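Local coordinates for protein LbaCas13a H328A (C2c2) (Lachnospiraceae bacterium NK4A179, PDB 5WLH) that binds a pre-crRNA that serves as its guide and, as a Cas13a-family CRISPR nuclease, probably cleaves RNA recognised through that guide, at residues R303-L308 with K384-D389; L308-S313 with H406-G411; G377-A382 with L400-I405. All blocks are in the same frame, centred on the assembly; numbering follows the deposited sequence.

Contact 1. Residues R303-L308 with K384-D389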
loop_
_atom_site.group_PDB
_atom_site.type_symbol
_atom_site.label_atom_id
_atom_site.label_comp_id
_atom_site.label_asym_id
_atom_site.label_seq_id
_atom_site.Cartn_x
_atom_site.Cartn_y
_atom_site.Cartn_z
ATOM N N ARG A 303 -32.637 -9.297 -2.231
ATOM C CA ARG A 303 -32.786 -8.906 -3.627
ATOM C C ARG A 303 -34.108 -8.185 -3.858
ATOM O O ARG A 303 -34.161 -7.200 -4.606
ATOM C CB ARG A 303 -32.678 -10.136 -4.525
ATOM C CG ARG A 303 -32.809 -9.852 -6.001
ATOM C CD ARG A 303 -31.649 -8.994 -6.504
ATOM N NE ARG A 303 -31.953 -8.408 -7.804
ATOM C CZ ARG A 303 -31.132 -7.616 -8.482
ATOM N NH1 ARG A 303 -29.933 -7.312 -7.982
ATOM N NH2 ARG A 303 -31.521 -7.118 -9.655
ATOM N N ARG A 304 -35.189 -8.665 -3.234
ATOM C CA ARG A 304 -36.482 -7.996 -3.392
ATOM C C ARG A 304 -36.433 -6.570 -2.859
ATOM O O ARG A 304 -37.071 -5.667 -3.416
ATOM C CB ARG A 304 -37.581 -8.794 -2.688
ATOM C CG ARG A 304 -37.964 -10.047 -3.442
ATOM C CD ARG A 304 -39.310 -10.571 -2.964
ATOM N NE ARG A 304 -39.555 -11.929 -3.439
ATOM C CZ ARG A 304 -39.291 -13.014 -2.727
ATOM N NH1 ARG A 304 -38.772 -12.891 -1.509
ATOM N NH2 ARG A 304 -39.553 -14.216 -3.226
ATOM N N LEU A 305 -35.689 -6.341 -1.778
ATOM C CA LEU A 305 -35.556 -4.976 -1.284
ATOM C C LEU A 305 -34.885 -4.085 -2.321
ATOM O O LEU A 305 -35.282 -2.929 -2.504
ATOM C CB LEU A 305 -34.769 -4.946 0.018
ATOM C CG LEU A 305 -35.515 -5.499 1.229
ATOM C CD1 LEU A 305 -34.592 -5.537 2.439
ATOM C CD2 LEU A 305 -36.725 -4.649 1.544
ATOM N N VAL A 306 -33.851 -4.597 -2.994
ATOM C CA VAL A 306 -33.191 -3.809 -4.036
ATOM C C VAL A 306 -34.157 -3.552 -5.184
ATOM O O VAL A 306 -34.250 -2.434 -5.709
ATOM C CB VAL A 306 -31.925 -4.526 -4.534
ATOM C CG1 VAL A 306 -31.308 -3.768 -5.721
ATOM C CG2 VAL A 306 -30.917 -4.688 -3.405
ATOM N N VAL A 307 -34.881 -4.590 -5.604
ATOM C CA VAL A 307 -35.830 -4.404 -6.696
ATOM C C VAL A 307 -36.888 -3.377 -6.303
ATOM O O VAL A 307 -37.223 -2.472 -7.084
ATOM C CB VAL A 307 -36.457 -5.751 -7.096
ATOM C CG1 VAL A 307 -37.657 -5.517 -8.044
ATOM C CG2 VAL A 307 -35.399 -6.662 -7.744
ATOM N N LEU A 308 -37.422 -3.493 -5.081
ATOM C CA LEU A 308 -38.404 -2.528 -4.595
ATOM C C LEU A 308 -37.855 -1.109 -4.630
ATOM O O LEU A 308 -38.540 -0.172 -5.063
ATOM C CB LEU A 308 -38.838 -2.881 -3.175
ATOM C CG LEU A 308 -39.558 -1.753 -2.441
ATOM C CD1 LEU A 308 -40.942 -1.533 -3.047
ATOM C CD2 LEU A 308 -39.653 -2.029 -0.939
ATOM N N LYS A 384 -42.181 3.046 2.710
ATOM C CA LYS A 384 -43.630 2.854 2.743
ATOM C C LYS A 384 -44.017 1.438 2.323
ATOM O O LYS A 384 -44.861 0.800 2.965
ATOM C CB LYS A 384 -44.306 3.893 1.845
ATOM C CG LYS A 384 -45.760 3.583 1.511
ATOM C CD LYS A 384 -46.368 4.670 0.626
ATOM C CE LYS A 384 -47.841 4.406 0.346
ATOM N NZ LYS A 384 -48.679 4.731 1.536
ATOM N N ALA A 385 -43.403 0.923 1.256
ATOM C CA ALA A 385 -43.776 -0.395 0.760
ATOM C C ALA A 385 -43.370 -1.513 1.721
ATOM O O ALA A 385 -44.109 -2.495 1.867
ATOM C CB ALA A 385 -43.168 -0.628 -0.618
ATOM N N VAL A 386 -42.196 -1.423 2.361
ATOM C CA VAL A 386 -41.843 -2.500 3.287
ATOM C C VAL A 386 -42.728 -2.471 4.518
ATOM O O VAL A 386 -42.888 -3.500 5.192
ATOM C CB VAL A 386 -40.367 -2.471 3.735
ATOM C CG1 VAL A 386 -39.443 -2.654 2.552
ATOM C CG2 VAL A 386 -40.052 -1.213 4.509
ATOM N N GLU A 387 -43.293 -1.305 4.836
ATOM C CA GLU A 387 -44.267 -1.186 5.915
ATOM C C GLU A 387 -45.626 -1.739 5.497
ATOM O O GLU A 387 -46.308 -2.391 6.297
ATOM C CB GLU A 387 -44.402 0.282 6.341
ATOM C CG GLU A 387 -43.204 0.851 7.116
ATOM C CD GLU A 387 -43.199 2.384 7.222
ATOM O OE1 GLU A 387 -43.948 3.062 6.479
ATOM O OE2 GLU A 387 -42.431 2.914 8.060
ATOM N N GLU A 388 -46.027 -1.508 4.247
ATOM C CA GLU A 388 -47.394 -1.764 3.811
ATOM C C GLU A 388 -47.565 -3.008 2.964
ATOM O O GLU A 388 -48.659 -3.572 2.942
ATOM C CB GLU A 388 -47.930 -0.564 3.017
ATOM C CG GLU A 388 -47.941 0.717 3.807
ATOM C CD GLU A 388 -48.393 1.911 2.981
ATOM O OE1 GLU A 388 -48.912 1.715 1.860
ATOM O OE2 GLU A 388 -48.213 3.050 3.456
ATOM N N ASP A 389 -46.534 -3.452 2.259
ATOM C CA ASP A 389 -46.695 -4.488 1.245
ATOM C C ASP A 389 -45.564 -5.508 1.341
ATOM O O ASP A 389 -44.950 -5.881 0.342
ATOM C CB ASP A 389 -46.758 -3.874 -0.157
ATOM C CG ASP A 389 -47.781 -4.556 -1.056
ATOM O OD1 ASP A 389 -48.460 -5.501 -0.592
ATOM O OD2 ASP A 389 -47.893 -4.151 -2.238
#

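Contact 2. Residues L308-S313 with H406-G411. With nucleotides of chain B.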
loop_
_atom_site.group_PDB
_atom_site.type_symbol
_atom_site.label_atom_id
_atom_site.label_comp_id
_atom_site.label_asym_id
_atom_site.label_seq_id
_atom_site.Cartn_x
_atom_site.Cartn_y
_atom_site.Cartn_z
ATOM N N LEU A 308 -37.422 -3.493 -5.081
ATOM C CA LEU A 308 -38.404 -2.528 -4.595
ATOM C C LEU A 308 -37.855 -1.109 -4.630
ATOM O O LEU A 308 -38.540 -0.172 -5.063
ATOM C CB LEU A 308 -38.838 -2.881 -3.175
ATOM C CG LEU A 308 -39.558 -1.753 -2.441
ATOM C CD1 LEU A 308 -40.942 -1.533 -3.047
ATOM C CD2 LEU A 308 -39.653 -2.029 -0.939
ATOM N N TYR A 309 -36.622 -0.931 -4.159
ATOM C CA TYR A 309 -36.066 0.407 -4.031
ATOM C C TYR A 309 -36.006 1.114 -5.373
ATOM O O TYR A 309 -36.380 2.293 -5.485
ATOM C CB TYR A 309 -34.673 0.324 -3.406
ATOM C CG TYR A 309 -34.129 1.645 -2.920
ATOM C CD1 TYR A 309 -33.485 2.523 -3.789
ATOM C CD2 TYR A 309 -34.243 2.006 -1.587
ATOM C CE1 TYR A 309 -32.963 3.720 -3.329
ATOM C CE2 TYR A 309 -33.735 3.209 -1.120
ATOM C CZ TYR A 309 -33.110 4.063 -2.003
ATOM O OH TYR A 309 -32.601 5.240 -1.521
ATOM N N PHE A 310 -35.552 0.416 -6.405
ATOM C CA PHE A 310 -35.276 1.053 -7.679
ATOM C C PHE A 310 -36.403 0.905 -8.690
ATOM O O PHE A 310 -36.472 1.702 -9.629
ATOM C CB PHE A 310 -33.997 0.480 -8.297
ATOM C CG PHE A 310 -32.763 0.888 -7.566
ATOM C CD1 PHE A 310 -32.232 2.162 -7.740
ATOM C CD2 PHE A 310 -32.152 0.023 -6.669
ATOM C CE1 PHE A 310 -31.092 2.560 -7.046
ATOM C CE2 PHE A 310 -31.015 0.422 -5.971
ATOM C CZ PHE A 310 -30.483 1.691 -6.170
ATOM N N TYR A 311 -37.263 -0.093 -8.537
ATOM C CA TYR A 311 -38.273 -0.366 -9.549
ATOM C C TYR A 311 -39.688 -0.297 -9.010
ATOM O O TYR A 311 -40.634 -0.408 -9.795
ATOM C CB TYR A 311 -38.023 -1.731 -10.209
ATOM C CG TYR A 311 -36.645 -1.796 -10.827
ATOM C CD1 TYR A 311 -36.397 -1.262 -12.086
ATOM C CD2 TYR A 311 -35.576 -2.353 -10.125
ATOM C CE1 TYR A 311 -35.109 -1.298 -12.638
ATOM C CE2 TYR A 311 -34.308 -2.406 -10.668
ATOM C CZ TYR A 311 -34.074 -1.871 -11.919
ATOM O OH TYR A 311 -32.799 -1.929 -12.438
ATOM N N GLY A 312 -39.861 -0.085 -7.717
ATOM C CA GLY A 312 -41.174 0.142 -7.162
ATOM C C GLY A 312 -41.905 -1.152 -6.855
ATOM O O GLY A 312 -41.578 -2.228 -7.353
ATOM N N SER A 313 -42.924 -1.026 -6.006
ATOM C CA SER A 313 -43.642 -2.175 -5.469
ATOM C C SER A 313 -44.442 -2.932 -6.521
ATOM O O SER A 313 -44.887 -4.047 -6.244
ATOM C CB SER A 313 -44.573 -1.715 -4.352
ATOM O OG SER A 313 -45.576 -0.867 -4.871
ATOM N N HIS A 406 -31.573 1.584 4.351
ATOM C CA HIS A 406 -30.577 2.608 4.668
ATOM C C HIS A 406 -29.246 2.336 3.976
ATOM O O HIS A 406 -28.587 3.278 3.516
ATOM C CB HIS A 406 -30.380 2.707 6.176
ATOM C CG HIS A 406 -31.400 3.569 6.854
ATOM N ND1 HIS A 406 -32.098 3.161 7.970
ATOM C CD2 HIS A 406 -31.847 4.815 6.565
ATOM C CE1 HIS A 406 -32.929 4.121 8.341
ATOM N NE2 HIS A 406 -32.791 5.138 7.508
ATOM N N ARG A 407 -28.812 1.063 3.927
ATOM C CA ARG A 407 -27.623 0.716 3.146
ATOM C C ARG A 407 -27.803 1.083 1.680
ATOM O O ARG A 407 -26.877 1.602 1.045
ATOM C CB ARG A 407 -27.306 -0.787 3.244
ATOM C CG ARG A 407 -26.860 -1.292 4.601
ATOM C CD ARG A 407 -25.625 -0.560 5.118
ATOM N NE ARG A 407 -24.498 -0.618 4.188
ATOM C CZ ARG A 407 -23.408 0.122 4.339
ATOM N NH1 ARG A 407 -23.323 0.946 5.383
ATOM N NH2 ARG A 407 -22.412 0.029 3.470
ATOM N N ILE A 408 -28.972 0.769 1.111
ATOM C CA ILE A 408 -29.214 1.054 -0.301
ATOM C C ILE A 408 -29.118 2.550 -0.553
ATOM O O ILE A 408 -28.468 3.001 -1.503
ATOM C CB ILE A 408 -30.591 0.517 -0.736
ATOM C CG1 ILE A 408 -30.621 -1.006 -0.678
ATOM C CG2 ILE A 408 -30.869 0.947 -2.170
ATOM C CD1 ILE A 408 -32.037 -1.601 -0.848
ATOM N N GLU A 409 -29.808 3.335 0.278
ATOM C CA GLU A 409 -29.787 4.783 0.113
ATOM C C GLU A 409 -28.371 5.310 0.200
ATOM O O GLU A 409 -27.963 6.177 -0.588
ATOM C CB GLU A 409 -30.653 5.441 1.181
ATOM C CG GLU A 409 -30.610 6.961 1.128
ATOM C CD GLU A 409 -31.410 7.611 2.234
ATOM O OE1 GLU A 409 -31.174 7.289 3.419
ATOM O OE2 GLU A 409 -32.275 8.452 1.900
ATOM N N TYR A 410 -27.621 4.804 1.179
ATOM C CA TYR A 410 -26.227 5.174 1.358
ATOM C C TYR A 410 -25.405 4.796 0.137
ATOM O O TYR A 410 -24.505 5.544 -0.281
ATOM C CB TYR A 410 -25.712 4.477 2.613
ATOM C CG TYR A 410 -24.241 4.576 2.869
ATOM C CD1 TYR A 410 -23.684 5.751 3.350
ATOM C CD2 TYR A 410 -23.404 3.476 2.673
ATOM C CE1 TYR A 410 -22.328 5.831 3.613
ATOM C CE2 TYR A 410 -22.050 3.556 2.934
ATOM C CZ TYR A 410 -21.518 4.733 3.406
ATOM O OH TYR A 410 -20.167 4.844 3.675
ATOM N N GLY A 411 -25.717 3.642 -0.456
ATOM C CA GLY A 411 -24.949 3.169 -1.587
ATOM C C GLY A 411 -25.170 4.026 -2.810
ATOM O O GLY A 411 -24.244 4.269 -3.581
ATOM P P A B 16 -35.924 12.739 10.580
ATOM O OP1 A B 16 -36.480 13.735 11.528
ATOM O OP2 A B 16 -35.814 11.309 10.983
ATOM O "O5'" A B 16 -36.806 12.774 9.263
ATOM C "C5'" A B 16 -37.190 14.006 8.654
ATOM C "C4'" A B 16 -37.894 13.762 7.338
ATOM O "O4'" A B 16 -36.995 13.031 6.469
ATOM C "C3'" A B 16 -39.160 12.917 7.424
ATOM O "O3'" A B 16 -40.002 13.229 6.320
ATOM C "C2'" A B 16 -38.634 11.506 7.226
ATOM O "O2'" A B 16 -39.592 10.615 6.699
ATOM C "C1'" A B 16 -37.502 11.729 6.227
ATOM N N9 A B 16 -36.371 10.818 6.400
ATOM C C8 A B 16 -35.888 10.216 7.538
ATOM N N7 A B 16 -34.807 9.502 7.318
ATOM C C5 A B 16 -34.573 9.665 5.960
ATOM C C6 A B 16 -33.584 9.171 5.102
ATOM N N6 A B 16 -32.589 8.366 5.508
ATOM N N1 A B 16 -33.653 9.547 3.807
ATOM C C2 A B 16 -34.644 10.351 3.389
ATOM N N3 A B 16 -35.634 10.890 4.104
ATOM C C4 A B 16 -35.529 10.490 5.387
ATOM P P G B 15 -31.179 13.881 14.165
ATOM O OP1 G B 15 -31.854 15.129 14.631
ATOM O OP2 G B 15 -31.122 12.696 15.066
ATOM O "O5'" G B 15 -31.788 13.425 12.781
ATOM C "C5'" G B 15 -31.976 14.374 11.746
ATOM C "C4'" G B 15 -32.152 13.706 10.414
ATOM O "O4'" G B 15 -30.968 12.940 10.081
ATOM C "C3'" G B 15 -33.289 12.703 10.311
ATOM O "O3'" G B 15 -34.528 13.359 10.095
ATOM C "C2'" G B 15 -32.850 11.839 9.140
ATOM O "O2'" G B 15 -33.110 12.509 7.915
ATOM C "C1'" G B 15 -31.332 11.795 9.344
ATOM N N9 G B 15 -30.920 10.595 10.092
ATOM C C8 G B 15 -30.909 10.443 11.459
ATOM N N7 G B 15 -30.520 9.254 11.842
ATOM C C5 G B 15 -30.264 8.587 10.653
ATOM C C6 G B 15 -29.814 7.263 10.443
ATOM O O6 G B 15 -29.549 6.418 11.306
ATOM N N1 G B 15 -29.694 6.970 9.092
ATOM C C2 G B 15 -29.955 7.853 8.072
ATOM N N2 G B 15 -29.771 7.393 6.827
ATOM N N3 G B 15 -30.376 9.096 8.255
ATOM C C4 G B 15 -30.513 9.394 9.562
ATOM P P C B 10 -18.585 1.475 2.712
ATOM O OP1 C B 10 -19.739 0.610 2.311
ATOM O OP2 C B 10 -18.620 2.970 2.686
ATOM O "O5'" C B 10 -18.231 1.182 4.236
ATOM C "C5'" C B 10 -17.933 -0.124 4.702
ATOM C "C4'" C B 10 -17.172 -0.057 6.004
ATOM O "O4'" C B 10 -15.957 0.706 5.804
ATOM C "C3'" C B 10 -17.869 0.668 7.149
ATOM O "O3'" C B 10 -18.777 -0.176 7.830
ATOM C "C2'" C B 10 -16.692 1.121 8.010
ATOM O "O2'" C B 10 -16.149 0.014 8.726
ATOM C "C1'" C B 10 -15.682 1.491 6.936
ATOM N N1 C B 10 -15.757 2.918 6.553
ATOM C C2 C B 10 -15.133 3.832 7.405
ATOM O O2 C B 10 -14.564 3.415 8.443
ATOM N N3 C B 10 -15.156 5.137 7.075
ATOM C C4 C B 10 -15.782 5.529 5.961
ATOM N N4 C B 10 -15.780 6.832 5.670
ATOM C C5 C B 10 -16.432 4.613 5.072
ATOM C C6 C B 10 -16.404 3.321 5.405
#

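Contact 3. Residues G377-A382 with L400-I405. With nucleotides of chain B.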
loop_
_atom_site.group_PDB
_atom_site.type_symbol
_atom_site.label_atom_id
_atom_site.label_comp_id
_atom_site.label_asym_id
_atom_site.label_seq_id
_atom_site.Cartn_x
_atom_site.Cartn_y
_atom_site.Cartn_z
ATOM N N GLY A 377 -36.753 10.174 -3.078
ATOM C CA GLY A 377 -38.039 9.624 -3.473
ATOM C C GLY A 377 -38.059 8.106 -3.446
ATOM O O GLY A 377 -38.997 7.492 -2.928
ATOM N N CYS A 378 -37.023 7.478 -4.018
ATOM C CA CYS A 378 -36.899 6.024 -3.939
ATOM C C CYS A 378 -36.925 5.543 -2.501
ATOM O O CYS A 378 -37.566 4.536 -2.188
ATOM C CB CYS A 378 -35.600 5.565 -4.579
ATOM S SG CYS A 378 -35.573 5.702 -6.338
ATOM N N TYR A 379 -36.186 6.220 -1.625
ATOM C CA TYR A 379 -36.127 5.817 -0.229
ATOM C C TYR A 379 -37.507 5.887 0.419
ATOM O O TYR A 379 -37.965 4.927 1.048
ATOM C CB TYR A 379 -35.127 6.698 0.514
ATOM C CG TYR A 379 -35.174 6.539 2.014
ATOM C CD1 TYR A 379 -36.023 7.323 2.794
ATOM C CD2 TYR A 379 -34.376 5.595 2.657
ATOM C CE1 TYR A 379 -36.075 7.166 4.168
ATOM C CE2 TYR A 379 -34.422 5.435 4.036
ATOM C CZ TYR A 379 -35.270 6.229 4.784
ATOM O OH TYR A 379 -35.325 6.093 6.147
ATOM N N ARG A 380 -38.189 7.027 0.285
ATOM C CA ARG A 380 -39.481 7.168 0.947
ATOM C C ARG A 380 -40.490 6.159 0.410
ATOM O O ARG A 380 -41.277 5.591 1.174
ATOM C CB ARG A 380 -39.979 8.603 0.794
ATOM C CG ARG A 380 -38.932 9.590 1.239
ATOM C CD ARG A 380 -39.481 10.840 1.869
ATOM N NE ARG A 380 -38.410 11.576 2.534
ATOM C CZ ARG A 380 -38.194 12.876 2.397
ATOM N NH1 ARG A 380 -38.986 13.603 1.617
ATOM N NH2 ARG A 380 -37.196 13.452 3.046
ATOM N N GLN A 381 -40.447 5.889 -0.896
ATOM C CA GLN A 381 -41.330 4.890 -1.488
ATOM C C GLN A 381 -41.034 3.489 -0.952
ATOM O O GLN A 381 -41.957 2.701 -0.702
ATOM C CB GLN A 381 -41.186 4.936 -3.007
ATOM C CG GLN A 381 -41.490 3.644 -3.720
ATOM C CD GLN A 381 -40.261 2.761 -3.970
ATOM O OE1 GLN A 381 -39.117 3.234 -4.057
ATOM N NE2 GLN A 381 -40.503 1.464 -4.075
ATOM N N ALA A 382 -39.748 3.151 -0.789
ATOM C CA ALA A 382 -39.390 1.816 -0.312
ATOM C C ALA A 382 -39.773 1.630 1.151
ATOM O O ALA A 382 -40.296 0.573 1.534
ATOM C CB ALA A 382 -37.893 1.567 -0.519
ATOM N N LEU A 400 -34.605 -5.010 10.068
ATOM C CA LEU A 400 -33.644 -5.507 9.090
ATOM C C LEU A 400 -33.941 -4.956 7.698
ATOM O O LEU A 400 -33.021 -4.601 6.959
ATOM C CB LEU A 400 -33.629 -7.035 9.077
ATOM C CG LEU A 400 -32.641 -7.660 8.091
ATOM C CD1 LEU A 400 -31.227 -7.179 8.395
ATOM C CD2 LEU A 400 -32.711 -9.184 8.129
ATOM N N ASN A 401 -35.216 -4.876 7.319
ATOM C CA ASN A 401 -35.558 -4.235 6.058
ATOM C C ASN A 401 -35.104 -2.783 6.047
ATOM O O ASN A 401 -34.598 -2.293 5.034
ATOM C CB ASN A 401 -37.061 -4.323 5.812
ATOM C CG ASN A 401 -37.547 -5.758 5.664
ATOM O OD1 ASN A 401 -36.891 -6.588 5.020
ATOM N ND2 ASN A 401 -38.703 -6.057 6.261
ATOM N N MET A 402 -35.280 -2.086 7.168
ATOM C CA MET A 402 -34.855 -0.698 7.255
ATOM C C MET A 402 -33.336 -0.595 7.229
ATOM O O MET A 402 -32.790 0.334 6.625
ATOM C CB MET A 402 -35.407 -0.044 8.520
ATOM C CG MET A 402 -36.906 0.263 8.482
ATOM S SD MET A 402 -37.349 1.332 7.095
ATOM C CE MET A 402 -36.422 2.783 7.507
ATOM N N PHE A 403 -32.633 -1.526 7.887
ATOM C CA PHE A 403 -31.176 -1.505 7.796
ATOM C C PHE A 403 -30.739 -1.570 6.343
ATOM O O PHE A 403 -29.869 -0.815 5.903
ATOM C CB PHE A 403 -30.558 -2.664 8.581
ATOM C CG PHE A 403 -29.056 -2.649 8.562
ATOM C CD1 PHE A 403 -28.359 -1.835 9.439
ATOM C CD2 PHE A 403 -28.347 -3.404 7.631
ATOM C CE1 PHE A 403 -26.971 -1.786 9.402
ATOM C CE2 PHE A 403 -26.956 -3.365 7.591
ATOM C CZ PHE A 403 -26.270 -2.562 8.486
ATOM N N PHE A 404 -31.337 -2.479 5.584
ATOM C CA PHE A 404 -30.956 -2.644 4.195
ATOM C C PHE A 404 -31.373 -1.435 3.363
ATOM O O PHE A 404 -30.611 -0.973 2.512
ATOM C CB PHE A 404 -31.564 -3.941 3.651
ATOM C CG PHE A 404 -30.752 -5.167 3.979
ATOM C CD1 PHE A 404 -29.381 -5.196 3.727
ATOM C CD2 PHE A 404 -31.345 -6.273 4.574
ATOM C CE1 PHE A 404 -28.625 -6.324 4.050
ATOM C CE2 PHE A 404 -30.596 -7.411 4.877
ATOM C CZ PHE A 404 -29.234 -7.430 4.626
ATOM N N ILE A 405 -32.573 -0.897 3.596
ATOM C CA ILE A 405 -32.980 0.285 2.835
ATOM C C ILE A 405 -32.030 1.450 3.106
ATOM O O ILE A 405 -31.677 2.208 2.192
ATOM C CB ILE A 405 -34.439 0.649 3.151
ATOM C CG1 ILE A 405 -35.366 -0.399 2.529
ATOM C CG2 ILE A 405 -34.792 2.041 2.585
ATOM C CD1 ILE A 405 -36.742 -0.398 3.094
ATOM P P A B 16 -35.924 12.739 10.580
ATOM O OP1 A B 16 -36.480 13.735 11.528
ATOM O OP2 A B 16 -35.814 11.309 10.983
ATOM O "O5'" A B 16 -36.806 12.774 9.263
ATOM C "C5'" A B 16 -37.190 14.006 8.654
ATOM C "C4'" A B 16 -37.894 13.762 7.338
ATOM O "O4'" A B 16 -36.995 13.031 6.469
ATOM C "C3'" A B 16 -39.160 12.917 7.424
ATOM O "O3'" A B 16 -40.002 13.229 6.320
ATOM C "C2'" A B 16 -38.634 11.506 7.226
ATOM O "O2'" A B 16 -39.592 10.615 6.699
ATOM C "C1'" A B 16 -37.502 11.729 6.227
ATOM N N9 A B 16 -36.371 10.818 6.400
ATOM C C8 A B 16 -35.888 10.216 7.538
ATOM N N7 A B 16 -34.807 9.502 7.318
ATOM C C5 A B 16 -34.573 9.665 5.960
ATOM C C6 A B 16 -33.584 9.171 5.102
ATOM N N6 A B 16 -32.589 8.366 5.508
ATOM N N1 A B 16 -33.653 9.547 3.807
ATOM C C2 A B 16 -34.644 10.351 3.389
ATOM N N3 A B 16 -35.634 10.890 4.104
ATOM C C4 A B 16 -35.529 10.490 5.387
ATOM P P A B 18 -37.548 17.012 2.021
ATOM O OP1 A B 18 -36.895 17.970 1.097
ATOM O OP2 A B 18 -38.570 16.059 1.511
ATOM O "O5'" A B 18 -36.410 16.127 2.719
ATOM C "C5'" A B 18 -35.355 16.735 3.455
ATOM C "C4'" A B 18 -35.041 15.965 4.715
ATOM O "O4'" A B 18 -35.026 14.544 4.416
ATOM C "C3'" A B 18 -33.673 16.232 5.328
ATOM O "O3'" A B 18 -33.631 17.394 6.134
ATOM C "C2'" A B 18 -33.396 14.946 6.094
ATOM O "O2'" A B 18 -34.118 14.929 7.316
ATOM C "C1'" A B 18 -34.008 13.904 5.159
ATOM N N9 A B 18 -33.028 13.349 4.207
ATOM C C8 A B 18 -32.919 13.598 2.860
ATOM N N7 A B 18 -31.953 12.938 2.271
ATOM C C5 A B 18 -31.381 12.200 3.297
ATOM C C6 A B 18 -30.307 11.297 3.347
ATOM N N6 A B 18 -29.564 10.942 2.301
ATOM N N1 A B 18 -30.004 10.742 4.542
ATOM C C2 A B 18 -30.739 11.079 5.608
ATOM N N3 A B 18 -31.767 11.913 5.692
ATOM C C4 A B 18 -32.032 12.451 4.493
#

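Contact 1. Residues R303-L308 with K384-D389
A buried aliphatic seam between two helices, 292-311 and 357-388, is built from Leu-305 and Leu-308 on one side and Ala-385 and Val-386 on the other. Leu-308 does most of the joining. Its CG stands anti to the backbone N (chi1 164°), and its two methyls fork over the partner helix: CD1 lies 3.4 Å from CB of Ala-385, a tight carbon contact, while CD2 sits 3.6 Å from CG1 of Val-386. That same CG1 receives CD2 of Leu-305 at 3.5 Å, the two side chains crossing at about a right angle, so one valine methyl rests against both leucines, one helical turn apart. The small alanine suits its place because a branched leucine end lies on its CB. No hydrogen bond links residues 303-308 with 384-389, and the axes of these short segments approach to 11.2 Å, inclined at 129°. On the outer side of helix 357-388, Lys-384 NZ forms a salt bridge with Glu-388 OE2 (2.6 Å). Helix 398-417 packs beside the seam, with Phe-404 against Leu-305 and Ile-405 against Val-386, and Tyr-394 touches both leucines; helix 429-458 meets helix 292-311 at Val-306.

Contact 2. Residues L308-S313 with H406-G411
Ile-408 sets its CG2 methyl squarely over the ring of Tyr-309, 3.4 Å from CG and only 10° off the normal through the ring centre, a CH-pi contact. The two side chains run in opposing senses as they pass, and the same methyl also reaches CE2 of Phe-310 obliquely at 3.8 Å, so it touches both aromatic rings. A beta-branched isoleucine suits this because CG2 projects close to its backbone. The Tyr-309 ring, swung opposite its own amide nitrogen (chi1 -166°), extends across helix 398-417 until OH lies 3.3 Å from CB of Glu-409; that hydroxyl is hydrogen-bonded to OD1 of Asn-375. The Glu-409 carboxylate turns from the ring toward the RNA: OE1 accepts a bond from N6 of A16 of chain B (2.7 Å, 161°), and OE2 lies 2.6 Å from N1, closeness that would probably favour a proton on one of the two. Tyr-410 OH donates to OP2 of C10 of chain B (2.6 Å), and Arg-407 NH2 makes a weak bond to OP1. Within this segment Ile-408 faces helix 292-311, while Arg-407, Glu-409 and Tyr-410 reach the RNA. Helix 357-388 touches Tyr-309 through Cys-378, and helix 429-458 meets Phe-310 at Ser-433.

Contact 3. Residues G377-A382 with L400-I405
Met-402 and Ile-405 of helix 398-417 meet Tyr-379 and Ala-382 of helix 357-388, which runs almost antiparallel to it (171° between the axes of the short segments). First, Met-402 bends at both chi2 and chi3, bringing the methyl CE to 3.7 Å from OH of Tyr-379; a long, flexible thioether suits a side chain that must curl round to a neighbouring ring's end. One turn on, Ile-405 lies across the register from Tyr-379 and uses both branches. CG2 touches the tyrosine ring at CD2 (3.6 Å), the side chains crossing at about a right angle, while CD1 reaches the other way, to 4.3 Å from CB of Ala-382, whose small side chain lets the isoleucine end settle near the backbone.

Tyr-379 carries the contact on to the RNA. Chi1 of 169° turns its ring off opposite the amide nitrogen and under the base of A16 of chain B, which lies over one ring face with C6 3.3 Å from CE1. A serine here would probably deprive that base of its flat support and open a gap beside Ile-405 CG2 and Met-402 CE. Next, Arg-380 brings its guanidinium edge to the RNA: NE and NH2 both donate to N3 of A16 of chain B (3.2 Å from NH2), and NH2 also bonds O5' of A18 of chain B (2.8 Å, 169°). NH1 points at OP2 of that phosphate in a bond modelled so short that its length is doubtful.

Protein and RNA sides differ in chemistry: the two segments meet by apolar packing without a hydrogen bond, whereas the RNA is held by aromatic contact and a cation bridging base and phosphate. Because every purine carries an N3 acceptor, Arg-380 would probably not by itself distinguish adenine from guanine.

In the fold
The three contacts join helices 292-311, 357-388 and 398-417 pairwise, so together they close a three-helix cluster whose contact centres lie only 6 to 8 Å apart and about 34 to 40 Å from the centre of the chain. Contacts 1 and 2 share Leu-308, which does its packing in contact 1. Along the chain, helix 292-311 comes first and the other two follow one after the other; contact 1 alternates with both others, while contact 3 falls wholly within the span of contact 2. Val-386 of contact 1 packs on Ile-405 of contact 3, fusing the apolar interior. Contacts 2 and 3 also approach A16 of chain B together, consistent with a compact helical unit that positions RNA-contacting side chains.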